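PDB 5AWE: putative acetoin utilization protein, acetoin dehydrogenase, which is of unknown function but, with paired CBS domains and an ACT domain, probably senses small molecules for regulation. Local coordinates for residues 14-19 / 37-42; 141-146 / 183-188; 159-164 / 191-196. All coordinates share one frame; numbering follows the deposited sequence.

Interaction 1. Residues 14-19 / 37-42; sequences VAPDTP and VMEGGR
V14 and V37 bring their backbones together in a single beta bridge, with 5.0 Å between V14 CA and V37 CA. One hydrogen bond ties the two segments: M38 N donates to V14 O over 2.9 Å, and the donor stands almost in line with the V14 carbonyl (C=O...N 178°). The same oxygen takes a CA-H...O contact from V37 CA, at 3.4 Å. Because V14 is also backbone-bonded to P36, the loop is held to strand 34-39 at residues on both sides of V37. Each segment then turns. Residues A15 to T18 form a type I turn in which A15 O accepts from both T18 N and T18 OG1, the hydroxyl lying 2.7 Å from A15 O. Residues E39 to R42 form a type I' turn with G40 and G41, both at positive phi, in its middle.

V37 divides its two methyls between two partners. CG1, anti to the backbone N (chi1 -176°), packs on the P16 ring, 3.6 Å from P16 CD, while V37 CG2 meets V14 CG1 at 3.8 Å. The P16 ring is in turn wedged between V37 and E39: P16 CG lies 3.9 Å from E39 CD, and the acid's extended chain crosses the ring obliquely. P16 CD also approaches M38 O, at 3.4 Å. R78 forms a salt bridge with D17 and a long, weak ion pair with E39, which probably eases the closeness of the two acids. V44, on the partner strand of the hairpin, packs against P16, V37 and E39.

Here the loop leading to helix 20-30 is fastened to the first strand of the 34-39/42-48 beta hairpin, in keeping with the beta-alpha-beta-beta-alpha order of a CBS domain.

Interaction 2. Residues 141-146 / 183-188; sequences LRITVD and MRVVGE
The two inner strands of the four-stranded antiparallel ACT-domain sheet meet here, L141 opposite V185 and I143 opposite M183 as hydrogen-bonded pairs, with R142 and R184 the non-hydrogen-bonded pair between them. Four backbone bonds fix this register. I143 N to M183 O is 2.7 Å and nearly straight (173° at the hydrogen); L141 and V185 exchange bonds in both directions, and M183 N closes the set on I143 O. The strand axes run at 140° to each other, so the antiparallel pair is clearly twisted.

L141, I143, M183 and V185 share one face. There I143 CD1 comes within 3.7 Å of V185 CG2, the two side chains crossing at about a right angle, and L141 CB lies 3.9 Å from the same methyl. Helix 193-199 packs on this face, V193 on I143 and P194 on L141.

On the other face R184 NH2 sits at the in-plane edge of the R142 guanidinium, 3.7 Å from R142 CD and 3.9 Å from R142 NE, and the two guanidinium planes are 65° apart. R142 CG lies over one face of the R184 guanidinium, offset toward its rim. This like-charge closeness is probably offset by E95 of the second subunit, whose OE1 forms salt bridges with both arginines; R184 NH1 also bonds G210 O.

The 165-175, 178-186, 141-148, 203-209 strand order is that of the beta-alpha-beta-beta-alpha-beta ACT fold, with its helices on one face.

Interaction 3. Residues 159-164 / 191-196; sequences QAVPPA and EGVPKR
R196 crosses from helix 193-199 to the loop 159-164, which has a cis peptide before P163, and its path can be followed atom by atom. R196 CB starts 3.5 Å from A160 O and 4.0 Å from A160 CB. CG, anti to the carbonyl carbon (chi1 -63°), and then CD pass close to A160 O, R196 CD coming to 3.1 Å from it. The chain bends at chi3 (-76°), which places NE for a hydrogen bond of 2.6 Å from R196 NE to A160 O. That oxygen lies at the in-plane edge of the guanidinium, and the donor is nearly on the carbonyl axis. NH2 makes a second, weak bond, 2.9 Å from R196 NH2 to V161 O, an oxygen that also accepts from A164 N.

The guanidinium is sandwiched. P162 O stands 3.1 Å above one face of the R196 group, toward the rim, and P163 CD lies over that face too. The opposite face carries G192 C over its centre and V193 N toward the rim. NH1 completes the tip with a salt bridge to D189. Beside this polar group, V193 CG2 packs 4.0 Å from A164 CB.

An alanine here would probably leave A160 O without its guanidinium donor and D189 without its charge mate.

With three backbone oxygens gathered round one cation, and an acid at its tip, the chemistry implies an electrostatic tie: D189 supplies the full counter-charge, the partly negative oxygens of A160, V161 and P162 would probably help to stabilise the guanidinium charge, and contacts at edge and faces together probably restrict rotation of the group.

In the fold
Interactions 2 and 3 belong to one ACT domain and touch directly: their centres are about 9 Å apart and their segments alternate along the chain. I143 CD1 of the sheet meets V193 CG1 of the helix at 3.7 Å, and A164 CB approaches V186 O at 3.3 Å, so the loop and helix of interaction 3 lie against the strands of interaction 2. Both touch the second subunit, interaction 2 at R142 and R184, interaction 3 at Q159 and P162. Interaction 1 is separate, in the first CBS domain, on the opposite side of the chain's centre; its centre is about 50 Å from that of interaction 2 and about 57 Å from that of interaction 3.

Interaction 1. Residues 14-19 / 37-42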
loop_
_atom_site.group_PDB
_atom_site.type_symbol
_atom_site.label_atom_id
_atom_site.label_comp_id
_atom_site.label_asym_id
_atom_site.label_seq_id
_atom_site.Cartn_x
_atom_site.Cartn_y
_atom_site.Cartn_z
ATOM N N VAL A 14 18.085 13.153 12.134
ATOM C CA VAL A 14 16.654 13.094 12.289
ATOM C C VAL A 14 16.420 12.918 13.786
ATOM O O VAL A 14 17.366 12.646 14.533
ATOM C CB VAL A 14 16.091 11.903 11.449
ATOM C CG1 VAL A 14 15.946 10.658 12.305
ATOM C CG2 VAL A 14 14.801 12.295 10.777
ATOM N N ALA A 15 15.179 13.100 14.227
ATOM C CA ALA A 15 14.835 12.924 15.634
ATOM C C ALA A 15 13.962 11.678 15.800
ATOM O O ALA A 15 13.226 11.300 14.891
ATOM C CB ALA A 15 14.106 14.158 16.156
ATOM N N PRO A 16 14.026 11.035 16.976
ATOM C CA PRO A 16 13.244 9.825 17.254
ATOM C C PRO A 16 11.745 9.944 16.944
ATOM O O PRO A 16 11.104 8.964 16.552
ATOM C CB PRO A 16 13.502 9.563 18.737
ATOM C CG PRO A 16 14.786 10.278 19.034
ATOM C CD PRO A 16 14.768 11.495 18.163
ATOM N N ASP A 17 11.191 11.137 17.127
ATOM C CA ASP A 17 9.764 11.343 16.921
ATOM C C ASP A 17 9.464 11.732 15.484
ATOM O O ASP A 17 8.309 11.928 15.119
ATOM C CB ASP A 17 9.233 12.418 17.871
ATOM C CG ASP A 17 9.149 11.936 19.309
ATOM O OD1 ASP A 17 9.193 10.702 19.531
ATOM O OD2 ASP A 17 9.040 12.788 20.220
ATOM N N THR A 18 10.503 11.849 14.668
ATOM C CA THR A 18 10.309 12.014 13.232
ATOM C C THR A 18 9.475 10.838 12.708
ATOM O O THR A 18 9.754 9.682 13.026
ATOM C CB THR A 18 11.666 12.034 12.490
ATOM O OG1 THR A 18 12.482 13.087 13.017
ATOM C CG2 THR A 18 11.461 12.250 10.999
ATOM N N PRO A 19 8.434 11.121 11.907
ATOM C CA PRO A 19 7.606 10.028 11.379
ATOM C C PRO A 19 8.405 9.221 10.363
ATOM O O PRO A 19 9.142 9.793 9.558
ATOM C CB PRO A 19 6.419 10.745 10.724
ATOM C CG PRO A 19 6.443 12.139 11.280
ATOM C CD PRO A 19 7.899 12.438 11.531
ATOM N N VAL A 37 20.343 9.248 14.352
ATOM C CA VAL A 37 19.234 9.844 15.085
ATOM C C VAL A 37 19.709 10.606 16.324
ATOM O O VAL A 37 20.231 10.009 17.265
ATOM C CB VAL A 37 18.219 8.767 15.520
ATOM C CG1 VAL A 37 17.013 9.428 16.195
ATOM C CG2 VAL A 37 17.764 7.961 14.308
HETATM N N MSE A 38 19.511 11.923 16.313
HETATM C CA MSE A 38 19.915 12.798 17.422
HETATM C C MSE A 38 18.785 13.086 18.414
HETATM O O MSE A 38 17.637 13.300 18.030
HETATM C CB MSE A 38 20.442 14.141 16.890
HETATM C CG MSE A 38 21.628 14.026 15.942
HETATM SE SE MSE A 38 23.005 13.191 16.704
HETATM C CE MSE A 38 23.602 14.466 17.870
ATOM N N GLU A 39 19.129 13.103 19.694
ATOM C CA GLU A 39 18.215 13.555 20.732
ATOM C C GLU A 39 19.021 14.117 21.905
ATOM O O GLU A 39 20.041 13.546 22.299
ATOM C CB GLU A 39 17.346 12.393 21.211
ATOM C CG GLU A 39 16.253 12.800 22.191
ATOM C CD GLU A 39 15.370 11.634 22.594
ATOM O OE1 GLU A 39 15.922 10.563 22.932
ATOM O OE2 GLU A 39 14.127 11.787 22.569
ATOM N N GLY A 40 18.563 15.231 22.462
ATOM C CA GLY A 40 19.293 15.838 23.558
ATOM C C GLY A 40 20.711 16.173 23.137
ATOM O O GLY A 40 21.608 16.294 23.971
ATOM N N GLY A 41 20.914 16.316 21.832
ATOM C CA GLY A 41 22.240 16.609 21.319
ATOM C C GLY A 41 23.184 15.421 21.395
ATOM O O GLY A 41 24.394 15.574 21.242
ATOM N N ARG A 42 22.642 14.235 21.637
ATOM C CA ARG A 42 23.460 13.036 21.598
ATOM C C ARG A 42 22.930 12.014 20.583
ATOM O O ARG A 42 21.754 12.034 20.222
ATOM C CB ARG A 42 23.544 12.414 22.996
ATOM C CG ARG A 42 22.376 11.530 23.379
ATOM C CD ARG A 42 22.701 10.780 24.657
ATOM N NE ARG A 42 24.117 10.427 24.709
ATOM C CZ ARG A 42 24.691 9.746 25.697
ATOM N NH1 ARG A 42 25.990 9.478 25.645
ATOM N NH2 ARG A 42 23.968 9.334 26.733
#

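Interaction 2. Residues 141-146 / 183-188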
loop_
_atom_site.group_PDB
_atom_site.type_symbol
_atom_site.label_atom_id
_atom_site.label_comp_id
_atom_site.label_asym_id
_atom_site.label_seq_id
_atom_site.Cartn_x
_atom_site.Cartn_y
_atom_site.Cartn_z
ATOM N N LEU A 141 52.761 -0.760 -13.396
ATOM C CA LEU A 141 52.657 -2.209 -13.482
ATOM C C LEU A 141 52.210 -2.831 -12.178
ATOM O O LEU A 141 52.679 -2.462 -11.102
ATOM C CB LEU A 141 53.998 -2.832 -13.890
ATOM C CG LEU A 141 54.490 -2.595 -15.319
ATOM C CD1 LEU A 141 55.678 -3.525 -15.617
ATOM C CD2 LEU A 141 53.359 -2.859 -16.290
ATOM N N ARG A 142 51.303 -3.791 -12.290
ATOM C CA ARG A 142 50.914 -4.619 -11.165
ATOM C C ARG A 142 51.718 -5.919 -11.217
ATOM O O ARG A 142 51.558 -6.731 -12.130
ATOM C CB ARG A 142 49.415 -4.902 -11.241
ATOM C CG ARG A 142 48.873 -5.799 -10.149
ATOM C CD ARG A 142 47.431 -6.172 -10.462
ATOM N NE ARG A 142 46.754 -6.828 -9.354
ATOM C CZ ARG A 142 46.649 -8.145 -9.220
ATOM N NH1 ARG A 142 47.190 -8.946 -10.127
ATOM N NH2 ARG A 142 45.969 -8.661 -8.198
ATOM N N ILE A 143 52.594 -6.107 -10.239
ATOM C CA ILE A 143 53.521 -7.231 -10.256
ATOM C C ILE A 143 53.258 -8.143 -9.068
ATOM O O ILE A 143 53.400 -7.729 -7.916
ATOM C CB ILE A 143 54.996 -6.737 -10.198
ATOM C CG1 ILE A 143 55.278 -5.806 -11.384
ATOM C CG2 ILE A 143 55.966 -7.928 -10.218
ATOM C CD1 ILE A 143 56.657 -5.170 -11.355
ATOM N N THR A 144 52.863 -9.379 -9.346
ATOM C CA THR A 144 52.863 -10.409 -8.317
ATOM C C THR A 144 54.234 -11.057 -8.312
ATOM O O THR A 144 54.696 -11.547 -9.342
ATOM C CB THR A 144 51.820 -11.499 -8.586
ATOM O OG1 THR A 144 50.522 -10.906 -8.683
ATOM C CG2 THR A 144 51.815 -12.511 -7.452
ATOM N N VAL A 145 54.887 -11.051 -7.154
ATOM C CA VAL A 145 56.216 -11.622 -7.036
ATOM C C VAL A 145 56.341 -12.425 -5.751
ATOM O O VAL A 145 55.830 -12.023 -4.701
ATOM C CB VAL A 145 57.295 -10.512 -7.068
ATOM C CG1 VAL A 145 56.925 -9.396 -6.104
ATOM C CG2 VAL A 145 58.656 -11.088 -6.706
ATOM N N ASP A 146 57.011 -13.569 -5.848
ATOM C CA ASP A 146 57.260 -14.418 -4.693
ATOM C C ASP A 146 58.683 -14.221 -4.204
ATOM O O ASP A 146 59.646 -14.513 -4.921
ATOM C CB ASP A 146 57.049 -15.889 -5.058
ATOM C CG ASP A 146 55.587 -16.238 -5.247
ATOM O OD1 ASP A 146 54.721 -15.506 -4.716
ATOM O OD2 ASP A 146 55.298 -17.243 -5.925
HETATM N N MSE A 183 52.496 -5.972 -6.028
HETATM C CA MSE A 183 53.290 -4.756 -5.914
HETATM C C MSE A 183 52.934 -3.856 -7.081
HETATM O O MSE A 183 52.855 -4.310 -8.217
HETATM C CB MSE A 183 54.791 -5.103 -5.947
HETATM C CG MSE A 183 55.736 -3.941 -5.623
HETATM SE SE MSE A 183 57.487 -4.317 -5.983
HETATM C CE MSE A 183 58.222 -3.559 -4.696
ATOM N N ARG A 184 52.693 -2.582 -6.801
ATOM C CA ARG A 184 52.454 -1.628 -7.868
ATOM C C ARG A 184 53.620 -0.679 -7.967
ATOM O O ARG A 184 54.012 -0.058 -6.984
ATOM C CB ARG A 184 51.143 -0.872 -7.624
ATOM C CG ARG A 184 49.936 -1.705 -8.003
ATOM C CD ARG A 184 48.628 -1.102 -7.559
ATOM N NE ARG A 184 47.529 -2.032 -7.829
ATOM C CZ ARG A 184 46.918 -2.155 -9.007
ATOM N NH1 ARG A 184 47.292 -1.407 -10.038
ATOM N NH2 ARG A 184 45.928 -3.024 -9.157
ATOM N N VAL A 185 54.193 -0.597 -9.160
ATOM C CA VAL A 185 55.368 0.226 -9.387
ATOM C C VAL A 185 55.067 1.216 -10.502
ATOM O O VAL A 185 54.284 0.919 -11.412
ATOM C CB VAL A 185 56.590 -0.638 -9.778
ATOM C CG1 VAL A 185 56.973 -1.569 -8.606
ATOM C CG2 VAL A 185 56.267 -1.457 -11.031
ATOM N N VAL A 186 55.673 2.397 -10.416
ATOM C CA VAL A 186 55.418 3.460 -11.377
ATOM C C VAL A 186 56.695 4.208 -11.726
ATOM O O VAL A 186 57.740 4.016 -11.090
ATOM C CB VAL A 186 54.416 4.499 -10.829
ATOM C CG1 VAL A 186 53.069 3.838 -10.525
ATOM C CG2 VAL A 186 54.996 5.154 -9.583
ATOM N N GLY A 187 56.596 5.067 -12.737
ATOM C CA GLY A 187 57.661 6.009 -13.016
ATOM C C GLY A 187 58.679 5.510 -14.020
ATOM O O GLY A 187 58.358 4.723 -14.912
ATOM N N GLU A 188 59.913 5.971 -13.853
ATOM C CA GLU A 188 60.958 5.794 -14.845
ATOM C C GLU A 188 61.299 4.334 -15.081
ATOM O O GLU A 188 61.683 3.615 -14.155
ATOM C CB GLU A 188 62.217 6.543 -14.409
ATOM C CG GLU A 188 63.323 6.552 -15.447
ATOM C CD GLU A 188 64.442 7.505 -15.087
ATOM O OE1 GLU A 188 64.140 8.631 -14.628
ATOM O OE2 GLU A 188 65.623 7.126 -15.261
#

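Interaction 3. Residues 159-164 / 191-196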
loop_
_atom_site.group_PDB
_atom_site.type_symbol
_atom_site.label_atom_id
_atom_site.label_comp_id
_atom_site.label_asym_id
_atom_site.label_seq_id
_atom_site.Cartn_x
_atom_site.Cartn_y
_atom_site.Cartn_z
ATOM N N GLN A 159 65.435 -3.386 -4.238
ATOM C CA GLN A 159 66.566 -2.770 -4.928
ATOM C C GLN A 159 66.505 -2.928 -6.449
ATOM O O GLN A 159 67.190 -2.217 -7.180
ATOM C CB GLN A 159 67.878 -3.345 -4.400
ATOM C CG GLN A 159 68.160 -2.951 -2.962
ATOM C CD GLN A 159 69.090 -3.922 -2.262
ATOM O OE1 GLN A 159 69.987 -4.496 -2.881
ATOM N NE2 GLN A 159 68.877 -4.115 -0.961
ATOM N N ALA A 160 65.683 -3.851 -6.927
ATOM C CA ALA A 160 65.558 -4.061 -8.359
ATOM C C ALA A 160 64.676 -2.998 -9.032
ATOM O O ALA A 160 64.799 -2.759 -10.233
ATOM C CB ALA A 160 64.997 -5.462 -8.631
ATOM N N VAL A 161 63.797 -2.358 -8.268
ATOM C CA VAL A 161 62.828 -1.440 -8.854
ATOM C C VAL A 161 63.409 -0.143 -9.446
ATOM O O VAL A 161 63.030 0.256 -10.556
ATOM C CB VAL A 161 61.729 -1.054 -7.834
ATOM C CG1 VAL A 161 60.716 -0.107 -8.493
ATOM C CG2 VAL A 161 61.027 -2.303 -7.323
ATOM N N PRO A 162 64.321 0.539 -8.722
ATOM C CA PRO A 162 64.879 1.782 -9.276
ATOM C C PRO A 162 65.358 1.575 -10.706
ATOM O O PRO A 162 65.800 0.487 -11.062
ATOM C CB PRO A 162 66.023 2.128 -8.317
ATOM C CG PRO A 162 65.628 1.490 -7.031
ATOM C CD PRO A 162 64.945 0.195 -7.434
ATOM N N PRO A 163 65.306 2.625 -11.540
ATOM C CA PRO A 163 64.850 3.996 -11.275
ATOM C C PRO A 163 63.353 4.195 -11.009
ATOM O O PRO A 163 62.918 5.328 -10.746
ATOM C CB PRO A 163 65.305 4.763 -12.516
ATOM C CG PRO A 163 65.240 3.752 -13.603
ATOM C CD PRO A 163 65.579 2.412 -12.975
ATOM N N ALA A 164 62.568 3.120 -11.084
ATOM C CA ALA A 164 61.123 3.225 -10.861
ATOM C C ALA A 164 60.789 3.259 -9.368
ATOM O O ALA A 164 61.640 2.958 -8.527
ATOM C CB ALA A 164 60.393 2.060 -11.534
ATOM N N GLU A 191 58.948 -0.519 -17.063
ATOM C CA GLU A 191 58.891 -1.699 -17.920
ATOM C C GLU A 191 60.102 -2.579 -17.639
ATOM O O GLU A 191 60.065 -3.790 -17.834
ATOM C CB GLU A 191 58.876 -1.292 -19.397
ATOM C CG GLU A 191 57.842 -0.220 -19.747
ATOM C CD GLU A 191 58.226 1.164 -19.226
ATOM O OE1 GLU A 191 59.345 1.312 -18.685
ATOM O OE2 GLU A 191 57.410 2.103 -19.359
ATOM N N GLY A 192 61.174 -1.958 -17.164
ATOM C CA GLY A 192 62.387 -2.702 -16.890
ATOM C C GLY A 192 62.337 -3.512 -15.612
ATOM O O GLY A 192 63.192 -4.371 -15.393
ATOM N N VAL A 193 61.337 -3.262 -14.771
ATOM C CA VAL A 193 61.305 -3.860 -13.437
ATOM C C VAL A 193 61.249 -5.377 -13.428
ATOM O O VAL A 193 62.031 -6.010 -12.726
ATOM C CB VAL A 193 60.113 -3.363 -12.599
ATOM C CG1 VAL A 193 60.142 -4.041 -11.248
ATOM C CG2 VAL A 193 60.166 -1.857 -12.436
ATOM N N PRO A 194 60.319 -5.982 -14.197
ATOM C CA PRO A 194 60.199 -7.449 -14.239
ATOM C C PRO A 194 61.525 -8.125 -14.586
ATOM O O PRO A 194 61.925 -9.111 -13.953
ATOM C CB PRO A 194 59.136 -7.702 -15.313
ATOM C CG PRO A 194 58.382 -6.431 -15.410
ATOM C CD PRO A 194 59.378 -5.338 -15.131
ATOM N N LYS A 195 62.207 -7.584 -15.592
ATOM C CA LYS A 195 63.545 -8.049 -15.941
ATOM C C LYS A 195 64.411 -8.033 -14.681
ATOM O O LYS A 195 64.795 -9.087 -14.158
ATOM C CB LYS A 195 64.169 -7.127 -17.001
ATOM C CG LYS A 195 63.263 -6.815 -18.191
ATOM C CD LYS A 195 63.364 -7.884 -19.277
ATOM C CE LYS A 195 64.671 -7.774 -20.053
ATOM N NZ LYS A 195 64.710 -8.700 -21.223
ATOM N N ARG A 196 64.686 -6.825 -14.195
ATOM C CA ARG A 196 65.578 -6.622 -13.062
ATOM C C ARG A 196 65.263 -7.546 -11.889
ATOM O O ARG A 196 66.172 -8.089 -11.263
ATOM C CB ARG A 196 65.509 -5.168 -12.599
ATOM C CG ARG A 196 65.984 -4.171 -13.637
ATOM C CD ARG A 196 66.215 -2.814 -13.011
ATOM N NE ARG A 196 64.963 -2.113 -12.750
ATOM C CZ ARG A 196 64.417 -1.244 -13.591
ATOM N NH1 ARG A 196 65.017 -0.975 -14.741
ATOM N NH2 ARG A 196 63.269 -0.655 -13.292
#